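Local coordinates for protein transcription termination factor FttA (Pyrococcus horikoshii, PDB 3AF6) that probably terminates transcription in archaea by cutting nascent RNA, as a zinc-dependent beta-CASP ribonuclease of the metallo-beta-lactamase superfamily, at residues Ala342-Leu346 with Ala432-Ala436; Gly366-Phe370 with Ser592-Asp596; Lys425-Met431 with Ile517-Gly523; Phe534-Asp540 with Glu577-Met583. One frame throughout, in Å; residues are numbered along the deposited sequence.

Contact 1: Ala342-Leu346 with Ala432-Ala436; sequences AGHIL and AVGRA. With ZN (zinc ion), chain I.
Ile-345 points its side chain at the Val-433 to Arg-435 turn: CD1 lies 3.8 Å from Val-433 CG1, and CG2 lies 3.7 Å from Gly-434 CA. Its p/t rotamer (chi1 68°, chi2 171°) sends these two branches to neighbouring residues. The backbones come closest here, with CA of Ile-345 and CA of Gly-434 5.3 Å apart. Gly-434, at phi/psi 109/-120, is the N-cap of helix 435-447; a CB at these angles would jam against the preceding carbonyl. Arg-435 opens the helix and swings its guanidinium back, placing NH2 3.2 Å from His-344 O, while its NH1 hydrogen-bonds to Phe-591 O. With chi1 t, the His-344 ring comes nearer the turn than its CB direction suggests, and NE2 binds a zinc ion at 2.5 Å; ND1 is held by Gly-593 O. His-256, His-258 and Asp-367 complete that metal site, and Val-433 O receives a hydrogen bond from His-258 NE2. A beta-CASP turn thus closes over a ligand loop of the dinuclear zinc centre of a metallo-beta-lactamase fold.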
# COMPACT_ATOMS: atom_id res chain seq x y z
N ALA A 342 8.38 -0.62 5.71
CA ALA A 342 7.97 -1.60 6.72
C ALA A 342 8.35 -3.01 6.29
O ALA A 342 8.20 -3.97 7.06
CB ALA A 342 6.47 -1.50 6.96
N GLY A 343 8.85 -3.13 5.06
CA GLY A 343 9.26 -4.42 4.51
C GLY A 343 8.18 -5.49 4.47
O GLY A 343 8.47 -6.68 4.41
N HIS A 344 6.92 -5.08 4.51
CA HIS A 344 5.83 -6.05 4.51
C HIS A 344 5.36 -6.44 3.11
O HIS A 344 5.28 -7.61 2.79
CB HIS A 344 4.68 -5.51 5.35
CG HIS A 344 3.52 -6.44 5.44
ND1 HIS A 344 3.62 -7.70 5.99
CD2 HIS A 344 2.24 -6.32 5.00
CE1 HIS A 344 2.46 -8.31 5.90
NE2 HIS A 344 1.61 -7.50 5.30
N ILE A 345 5.05 -5.45 2.27
CA ILE A 345 4.66 -5.70 0.88
C ILE A 345 5.03 -4.45 0.11
O ILE A 345 5.26 -3.39 0.70
CB ILE A 345 3.13 -5.93 0.66
CG1 ILE A 345 2.36 -4.62 0.93
CG2 ILE A 345 2.63 -7.10 1.51
CD1 ILE A 345 0.91 -4.67 0.54
N LEU A 346 5.05 -4.57 -1.21
CA LEU A 346 5.38 -3.45 -2.06
C LEU A 346 4.65 -2.21 -1.54
O LEU A 346 3.43 -2.22 -1.40
CB LEU A 346 4.94 -3.73 -3.51
CG LEU A 346 5.31 -2.61 -4.49
CD1 LEU A 346 6.82 -2.67 -4.79
CD2 LEU A 346 4.51 -2.75 -5.77
N ALA A 432 -3.63 -11.46 -3.84
CA ALA A 432 -3.04 -10.96 -5.07
C ALA A 432 -1.72 -10.23 -4.81
O ALA A 432 -0.82 -10.26 -5.64
CB ALA A 432 -4.01 -10.04 -5.78
N VAL A 433 -1.64 -9.57 -3.65
CA VAL A 433 -0.45 -8.83 -3.25
C VAL A 433 0.12 -9.43 -1.97
O VAL A 433 -0.62 -9.82 -1.06
CB VAL A 433 -0.79 -7.36 -2.99
CG1 VAL A 433 0.50 -6.58 -2.71
CG2 VAL A 433 -1.51 -6.78 -4.17
N GLY A 434 1.44 -9.49 -1.88
CA GLY A 434 2.06 -10.07 -0.69
C GLY A 434 2.70 -11.42 -0.94
O GLY A 434 3.60 -11.54 -1.78
N ARG A 435 2.24 -12.45 -0.23
CA ARG A 435 2.79 -13.79 -0.37
C ARG A 435 2.91 -14.29 -1.82
O ARG A 435 3.88 -14.96 -2.17
CB ARG A 435 1.98 -14.81 0.43
CG ARG A 435 1.89 -14.58 1.96
CD ARG A 435 3.19 -14.04 2.56
NE ARG A 435 3.28 -12.59 2.45
CZ ARG A 435 4.41 -11.92 2.18
NH1 ARG A 435 5.55 -12.57 2.00
NH2 ARG A 435 4.39 -10.60 2.10
N ALA A 436 1.92 -13.96 -2.65
CA ALA A 436 1.93 -14.41 -4.03
C ALA A 436 3.27 -14.15 -4.72
O ALA A 436 3.93 -15.09 -5.17
CB ALA A 436 0.80 -13.75 -4.82
ZN ZN I . -0.85 -7.04 5.38

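Contact 2: Gly366-Phe370 with Ser592-Asp596; sequences GDFKF and SGHAD. With ZN (zinc ion), chain J; SO4 (sulfate ion), chain G.
The dinuclear zinc site of the metallo-beta-lactamase fold is walled here by two irregular loops: 366-370, which follows strand 360-364, and the loop 592-596, which leads into helix 597-606. Asp-367 belongs to both metal sites. Its OD1 lies 2.5 Å from the second zinc, whose other protein ligands are Asp-260, His-261 and His-618. A sulfate, probably from the crystallisation liquor, binds the same ion through O2 at 2.6 Å. The 367-369 backbone is extended, and the loops come closest at Lys-369 and Ala-595, with their CA atoms 4.3 Å apart. One backbone hydrogen bond joins them, Ala-595 N to Phe-368 O at 2.8 Å. Phe-368, with chi1 p, turns a ring face to Ala-595, CE2 to CB 4.1 Å. The long Lys-369 side chain (t, p, t, t) runs along the 592-595 backbone until NZ donates to His-594 O at 3.1 Å; the same ammonium forms a salt bridge with Glu-599. Ser-592 makes an ST turn, its OG accepting from His-594 N at 2.8 Å. Asp-596 is the N-cap of helix 597-606. The CB of His-594 points away from loop 366-370, but with chi1 m (-78°) its ring returns to the zinc side. There ND1 is held by Glu-392, and NE2 donates to sulfate O4 at 2.8 Å.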
# COMPACT_ATOMS: atom_id res chain seq x y z
N GLY A 366 2.11 -0.70 11.46
CA GLY A 366 1.35 -1.37 10.43
C GLY A 366 1.90 -2.79 10.47
O GLY A 366 2.28 -3.28 11.53
N ASP A 367 1.93 -3.48 9.34
CA ASP A 367 2.49 -4.82 9.36
C ASP A 367 3.92 -4.65 8.88
O ASP A 367 4.18 -3.87 7.96
CB ASP A 367 1.72 -5.74 8.42
CG ASP A 367 0.40 -6.20 9.02
OD1 ASP A 367 -0.48 -6.60 8.24
OD2 ASP A 367 0.25 -6.18 10.26
N PHE A 368 4.85 -5.35 9.52
CA PHE A 368 6.25 -5.25 9.13
C PHE A 368 7.03 -6.53 9.29
O PHE A 368 6.64 -7.43 10.02
CB PHE A 368 6.95 -4.12 9.91
CG PHE A 368 7.27 -4.47 11.35
CD1 PHE A 368 6.29 -4.40 12.34
CD2 PHE A 368 8.58 -4.82 11.71
CE1 PHE A 368 6.59 -4.66 13.66
CE2 PHE A 368 8.90 -5.09 13.05
CZ PHE A 368 7.90 -5.01 14.03
N LYS A 369 8.14 -6.60 8.57
CA LYS A 369 9.01 -7.76 8.60
C LYS A 369 10.40 -7.18 8.95
O LYS A 369 10.78 -6.13 8.43
CB LYS A 369 8.99 -8.42 7.21
CG LYS A 369 9.70 -9.77 7.11
CD LYS A 369 9.03 -10.87 7.92
CE LYS A 369 9.93 -12.11 7.96
NZ LYS A 369 9.32 -13.29 8.60
N PHE A 370 11.14 -7.83 9.84
CA PHE A 370 12.44 -7.28 10.22
C PHE A 370 13.67 -8.11 9.84
O PHE A 370 14.65 -8.17 10.58
CB PHE A 370 12.45 -6.93 11.71
CG PHE A 370 13.48 -5.88 12.09
CD1 PHE A 370 13.68 -4.76 11.28
CD2 PHE A 370 14.23 -6.02 13.26
CE1 PHE A 370 14.61 -3.78 11.63
CE2 PHE A 370 15.16 -5.05 13.63
CZ PHE A 370 15.36 -3.92 12.81
N SER A 592 6.18 -15.93 5.40
CA SER A 592 5.40 -14.88 6.04
C SER A 592 5.93 -13.47 5.80
O SER A 592 7.14 -13.26 5.70
CB SER A 592 5.33 -15.11 7.54
OG SER A 592 4.72 -14.00 8.18
N GLY A 593 5.01 -12.53 5.71
CA GLY A 593 5.40 -11.14 5.53
C GLY A 593 5.36 -10.45 6.89
O GLY A 593 5.49 -9.23 6.97
N HIS A 594 5.16 -11.24 7.94
CA HIS A 594 5.09 -10.72 9.32
C HIS A 594 6.33 -11.05 10.13
O HIS A 594 6.86 -12.17 10.05
CB HIS A 594 3.92 -11.34 10.08
CG HIS A 594 2.59 -10.76 9.75
ND1 HIS A 594 2.25 -9.47 10.06
CD2 HIS A 594 1.50 -11.32 9.16
CE1 HIS A 594 1.00 -9.25 9.68
NE2 HIS A 594 0.53 -10.35 9.13
N ALA A 595 6.80 -10.09 10.94
CA ALA A 595 7.94 -10.37 11.79
C ALA A 595 7.46 -11.43 12.78
O ALA A 595 6.32 -11.36 13.27
CB ALA A 595 8.36 -9.12 12.54
N ASP A 596 8.27 -12.45 13.05
CA ASP A 596 7.83 -13.46 13.99
C ASP A 596 8.19 -13.00 15.40
O ASP A 596 8.71 -11.89 15.56
CB ASP A 596 8.43 -14.82 13.62
CG ASP A 596 9.86 -14.99 14.06
OD1 ASP A 596 10.55 -13.98 14.36
OD2 ASP A 596 10.29 -16.17 14.09
ZN ZN J . -2.99 -6.52 8.56
S SO4 G . -2.52 -10.40 8.27
O1 SO4 G . -3.88 -10.61 7.75
O2 SO4 G . -2.23 -8.96 8.30
O3 SO4 G . -2.42 -10.96 9.63
O4 SO4 G . -1.54 -11.07 7.39

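Contact 3: Lys425-Met431 with Ile517-Gly523; sequences KVLIPAM and IIIASSG
Strands 425-429 and 517-520 run side by side in parallel, their axes 4.6 Å apart at closest approach and 16° from exact alignment. The register pairs Val-426 with Ile-517, Leu-427 with Ile-518, Ile-428 with Ile-519 and Pro-429 with Ala-520. Ile-518 is used at both ends: its N donates to Val-426 O (2.8 Å) and its O accepts from Ile-428 N (2.6 Å). The ladder continues with Ala-520 N to Ile-428 O (3.1 Å) and Ala-430 N to Ala-520 O (3.0 Å). Pro-429 has no NH to give, yet its CA makes a CA-H...O contact of 3.2 Å with Ala-520 O. On the opposite edge of strand 425-429, Leu-427 hydrogen-bonds through its backbone to Ser-544 and Ile-546. Beyond the strands, Gly-523 N donates weakly to Met-431 SD (3.3 Å), and Ser-521 OG is satisfied by Gly-460 O. A cis peptide precedes Ser-522, and the chain returns to bring Gly-523 CA within 3.3 Å of Ala-430 CA, where a side chain on Gly-523 would clash. Val-426, Ile-428, Ile-517 and Ile-519 share one sheet face, with Val-426 CB 3.5 Å from Ile-517 CD1; the first three pack on helix 405-420. Leu-427, Ile-518 and Ala-520 meet Tyr-533 of helix 529-537 on the other. Such helix-flanked parallel strands form the central sheet of the beta-CASP domain.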
# COMPACT_ATOMS: atom_id res chain seq x y z
N LYS A 425 -2.21 -31.97 -7.92
CA LYS A 425 -2.03 -30.54 -8.09
C LYS A 425 -1.78 -29.89 -6.74
O LYS A 425 -2.21 -30.39 -5.70
CB LYS A 425 -3.26 -29.92 -8.75
CG LYS A 425 -3.55 -30.49 -10.12
CD LYS A 425 -4.80 -29.90 -10.73
CE LYS A 425 -5.12 -30.63 -12.02
NZ LYS A 425 -5.11 -32.11 -11.78
N VAL A 426 -1.07 -28.77 -6.75
CA VAL A 426 -0.78 -28.07 -5.52
C VAL A 426 -1.48 -26.73 -5.53
O VAL A 426 -1.23 -25.90 -6.41
CB VAL A 426 0.71 -27.85 -5.33
CG1 VAL A 426 0.96 -27.19 -3.97
CG2 VAL A 426 1.45 -29.16 -5.43
N LEU A 427 -2.36 -26.53 -4.57
CA LEU A 427 -3.09 -25.28 -4.46
C LEU A 427 -2.45 -24.39 -3.42
O LEU A 427 -2.30 -24.76 -2.25
CB LEU A 427 -4.56 -25.53 -4.07
CG LEU A 427 -5.34 -24.24 -3.81
CD1 LEU A 427 -5.38 -23.40 -5.08
CD2 LEU A 427 -6.74 -24.56 -3.32
N ILE A 428 -2.05 -23.20 -3.86
CA ILE A 428 -1.43 -22.25 -2.95
C ILE A 428 -2.26 -20.98 -2.88
O ILE A 428 -2.17 -20.10 -3.75
CB ILE A 428 0.03 -21.90 -3.38
CG1 ILE A 428 0.92 -23.16 -3.29
CG2 ILE A 428 0.61 -20.81 -2.48
CD1 ILE A 428 2.36 -22.93 -3.69
N PRO A 429 -3.11 -20.87 -1.85
CA PRO A 429 -3.93 -19.67 -1.73
C PRO A 429 -3.06 -18.53 -1.23
O PRO A 429 -2.21 -18.74 -0.37
CB PRO A 429 -5.01 -20.09 -0.74
CG PRO A 429 -4.30 -21.06 0.12
CD PRO A 429 -3.48 -21.87 -0.84
N ALA A 430 -3.27 -17.33 -1.78
CA ALA A 430 -2.51 -16.15 -1.39
C ALA A 430 -3.17 -14.88 -1.94
O ALA A 430 -3.76 -14.90 -3.02
CB ALA A 430 -1.07 -16.25 -1.90
N MET A 431 -3.08 -13.78 -1.19
CA MET A 431 -3.68 -12.54 -1.67
C MET A 431 -2.91 -12.08 -2.91
O MET A 431 -1.69 -12.30 -3.03
CB MET A 431 -3.64 -11.44 -0.58
CG MET A 431 -4.55 -11.65 0.63
SD MET A 431 -6.29 -12.01 0.18
CE MET A 431 -7.09 -10.32 0.15
N ILE A 517 0.83 -26.31 -10.49
CA ILE A 517 0.84 -25.51 -9.28
C ILE A 517 -0.14 -24.37 -9.51
O ILE A 517 -0.06 -23.67 -10.53
CB ILE A 517 2.23 -24.91 -9.00
CG1 ILE A 517 3.27 -26.03 -8.89
CG2 ILE A 517 2.19 -24.12 -7.70
CD1 ILE A 517 2.98 -27.02 -7.80
N ILE A 518 -1.07 -24.20 -8.57
CA ILE A 518 -2.08 -23.15 -8.66
C ILE A 518 -1.95 -22.17 -7.51
O ILE A 518 -2.05 -22.55 -6.34
CB ILE A 518 -3.51 -23.74 -8.64
CG1 ILE A 518 -3.66 -24.79 -9.74
CG2 ILE A 518 -4.54 -22.64 -8.85
CD1 ILE A 518 -4.89 -25.67 -9.59
N ILE A 519 -1.70 -20.91 -7.84
CA ILE A 519 -1.59 -19.88 -6.82
C ILE A 519 -2.73 -18.92 -7.12
O ILE A 519 -2.82 -18.38 -8.23
CB ILE A 519 -0.24 -19.12 -6.89
CG1 ILE A 519 0.93 -20.11 -6.77
CG2 ILE A 519 -0.16 -18.09 -5.78
CD1 ILE A 519 2.29 -19.44 -6.64
N ALA A 520 -3.60 -18.71 -6.14
CA ALA A 520 -4.75 -17.84 -6.34
C ALA A 520 -5.32 -17.20 -5.08
O ALA A 520 -5.24 -17.76 -3.98
CB ALA A 520 -5.85 -18.61 -7.06
N SER A 521 -5.90 -16.03 -5.27
CA SER A 521 -6.52 -15.28 -4.18
C SER A 521 -7.95 -15.81 -4.01
O SER A 521 -8.51 -16.37 -4.95
CB SER A 521 -6.53 -13.80 -4.54
OG SER A 521 -6.97 -13.62 -5.87
N SER A 522 -8.55 -15.64 -2.83
CA SER A 522 -7.93 -15.00 -1.68
C SER A 522 -6.99 -15.91 -0.91
O SER A 522 -7.10 -17.13 -0.97
CB SER A 522 -9.02 -14.48 -0.72
OG SER A 522 -9.53 -13.23 -1.17
N GLY A 523 -6.09 -15.28 -0.16
CA GLY A 523 -5.10 -16.00 0.61
C GLY A 523 -5.61 -16.84 1.77
O GLY A 523 -4.89 -17.70 2.27

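Contact 4: Phe534-Asp540 with Glu577-Met583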
# COMPACT_ATOMS: atom_id res chain seq x y z
N PHE A 534 -10.30 -24.98 -4.24
CA PHE A 534 -10.42 -25.70 -2.98
C PHE A 534 -11.56 -26.72 -3.04
O PHE A 534 -11.32 -27.92 -2.94
CB PHE A 534 -10.68 -24.75 -1.81
CG PHE A 534 -11.03 -25.47 -0.53
CD1 PHE A 534 -10.08 -26.23 0.14
CD2 PHE A 534 -12.32 -25.41 -0.02
CE1 PHE A 534 -10.41 -26.93 1.30
CE2 PHE A 534 -12.66 -26.10 1.14
CZ PHE A 534 -11.70 -26.87 1.80
N LYS A 535 -12.78 -26.21 -3.21
CA LYS A 535 -13.97 -27.05 -3.29
C LYS A 535 -13.76 -28.25 -4.20
O LYS A 535 -14.04 -29.39 -3.82
CB LYS A 535 -15.15 -26.25 -3.84
CG LYS A 535 -15.81 -25.28 -2.88
CD LYS A 535 -16.99 -24.60 -3.55
CE LYS A 535 -17.76 -23.71 -2.59
NZ LYS A 535 -18.92 -23.04 -3.24
N GLN A 536 -13.25 -27.99 -5.41
CA GLN A 536 -13.05 -29.05 -6.37
C GLN A 536 -11.88 -29.99 -6.16
O GLN A 536 -11.87 -31.09 -6.71
CB GLN A 536 -12.99 -28.46 -7.78
CG GLN A 536 -14.31 -27.88 -8.23
CD GLN A 536 -14.42 -27.78 -9.73
OE1 GLN A 536 -14.24 -28.77 -10.44
NE2 GLN A 536 -14.73 -26.58 -10.23
N LEU A 537 -10.88 -29.58 -5.38
CA LEU A 537 -9.74 -30.46 -5.17
C LEU A 537 -9.82 -31.22 -3.84
O LEU A 537 -9.33 -32.34 -3.73
CB LEU A 537 -8.44 -29.65 -5.23
CG LEU A 537 -8.18 -28.87 -6.53
CD1 LEU A 537 -6.86 -28.14 -6.43
CD2 LEU A 537 -8.15 -29.81 -7.72
N ALA A 538 -10.47 -30.61 -2.86
CA ALA A 538 -10.60 -31.20 -1.52
C ALA A 538 -10.76 -32.72 -1.44
O ALA A 538 -10.04 -33.39 -0.70
CB ALA A 538 -11.74 -30.51 -0.76
N PRO A 539 -11.73 -33.29 -2.18
CA PRO A 539 -11.95 -34.74 -2.15
C PRO A 539 -10.75 -35.62 -2.51
O PRO A 539 -10.44 -36.56 -1.79
CB PRO A 539 -13.11 -34.93 -3.12
CG PRO A 539 -13.87 -33.66 -2.97
CD PRO A 539 -12.77 -32.63 -2.99
N ASP A 540 -10.09 -35.31 -3.62
CA ASP A 540 -8.95 -36.10 -4.08
C ASP A 540 -7.67 -35.94 -3.24
O ASP A 540 -7.12 -34.84 -3.12
CB ASP A 540 -8.64 -35.77 -5.54
CG ASP A 540 -7.73 -36.78 -6.19
OD1 ASP A 540 -7.21 -37.66 -5.46
OD2 ASP A 540 -7.53 -36.69 -7.42
N GLU A 577 -23.65 -26.86 1.45
CA GLU A 577 -22.87 -27.91 0.81
C GLU A 577 -21.83 -28.39 1.82
O GLU A 577 -21.36 -27.61 2.65
CB GLU A 577 -22.16 -27.34 -0.42
CG GLU A 577 -21.89 -28.35 -1.53
CD GLU A 577 -20.94 -27.82 -2.59
OE1 GLU A 577 -21.09 -26.63 -3.00
OE2 GLU A 577 -20.05 -28.58 -3.03
N VAL A 578 -21.50 -29.67 1.76
CA VAL A 578 -20.51 -30.22 2.67
C VAL A 578 -19.30 -30.71 1.88
O VAL A 578 -19.32 -31.80 1.32
CB VAL A 578 -21.09 -31.39 3.48
CG1 VAL A 578 -22.05 -30.85 4.52
CG2 VAL A 578 -21.83 -32.34 2.55
N ILE A 579 -18.25 -29.89 1.84
CA ILE A 579 -17.04 -30.27 1.11
C ILE A 579 -16.26 -31.28 1.93
O ILE A 579 -15.96 -31.05 3.10
CB ILE A 579 -16.12 -29.05 0.83
CG1 ILE A 579 -16.81 -28.06 -0.11
CG2 ILE A 579 -14.84 -29.52 0.17
CD1 ILE A 579 -17.97 -27.34 0.53
N LYS A 580 -15.93 -32.39 1.29
CA LYS A 580 -15.17 -33.45 1.94
C LYS A 580 -13.67 -33.18 1.73
O LYS A 580 -13.17 -33.29 0.61
CB LYS A 580 -15.57 -34.80 1.32
CG LYS A 580 -15.00 -36.03 2.01
CD LYS A 580 -15.34 -37.29 1.21
CE LYS A 580 -14.77 -38.55 1.87
NZ LYS A 580 -14.89 -39.74 0.98
N VAL A 581 -12.97 -32.81 2.79
CA VAL A 581 -11.54 -32.51 2.68
C VAL A 581 -10.67 -33.74 2.85
O VAL A 581 -10.51 -34.25 3.97
CB VAL A 581 -11.08 -31.45 3.72
CG1 VAL A 581 -9.63 -31.06 3.46
CG2 VAL A 581 -11.96 -30.22 3.65
N ASN A 582 -10.10 -34.22 1.75
CA ASN A 582 -9.23 -35.39 1.78
C ASN A 582 -7.81 -35.02 1.34
O ASN A 582 -6.84 -35.58 1.82
CB ASN A 582 -9.76 -36.49 0.87
CG ASN A 582 -11.20 -36.84 1.16
OD1 ASN A 582 -11.58 -37.03 2.32
ND2 ASN A 582 -12.02 -36.93 0.12
N MET A 583 -7.72 -34.07 0.41
CA MET A 583 -6.44 -33.58 -0.10
C MET A 583 -5.53 -33.31 1.09
O MET A 583 -6.01 -33.12 2.21
CB MET A 583 -6.66 -32.28 -0.88
CG MET A 583 -7.01 -31.09 0.02
SD MET A 583 -7.34 -29.52 -0.83
CE MET A 583 -6.26 -29.65 -2.26
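In the beta-CASP region, the end of helix 529-537 is tied to the chain leaving a two-stranded antiparallel sheet chiefly through a bifurcated acceptor, Ala-538 O. It takes hydrogen bonds from Asn-582 N at 2.6 Å and Met-583 N at 2.7 Å, so two successive amides converge on one carbonyl just past the helix. Asn-582 ND2 adds a 2.5 Å bond to Pro-539 O, although the position of that oxygen is less certain. Back near the start of strand 576-580, Lys-535 NZ and Glu-577 OE1 stand 4.2 Å apart, too far for a salt bridge. Beneath the polar pairs lies an apolar layer. Ala-538 CB touches Ile-579 CG2 at 3.4 Å, and Lys-535 lays its CG 4.0 Å from Ile-579 CG1. The Phe-534 ring reaches Val-581, CZ to CG2 3.8 Å, and also packs on Ile-567 of the partner strand 566-570. Met-583 completes the layer: its SD makes an oblique Met-aromatic contact, 5.4 Å from the Phe-534 ring centroid, and its CE rests 3.7 Å from Leu-537 CB.

In the fold
The four contacts run from the metal centre out into the beta-CASP domain. Contacts 1 and 2, centres about 10 Å apart, touch through His-344 ND1 and Gly-593 O and cross along the chain; turn 432-436 closes one side of a site whose ligands come from the metallo-beta-lactamase parts. The centre of contact 3 is about 15 Å from those of contacts 1 and 4, and it touches both. Strand 425-429 leads through turn 430-434 to helix 435-447, so its carboxyl end points to the site. Helix 529-537, following strand 516-520, packs the Phe-534 backbone and Leu-537 side chain on Leu-427. Contacts 3 and 4 are nested in the loop contact 2 closes: the beta-CASP domain is an insertion in the metallo-beta-lactamase fold.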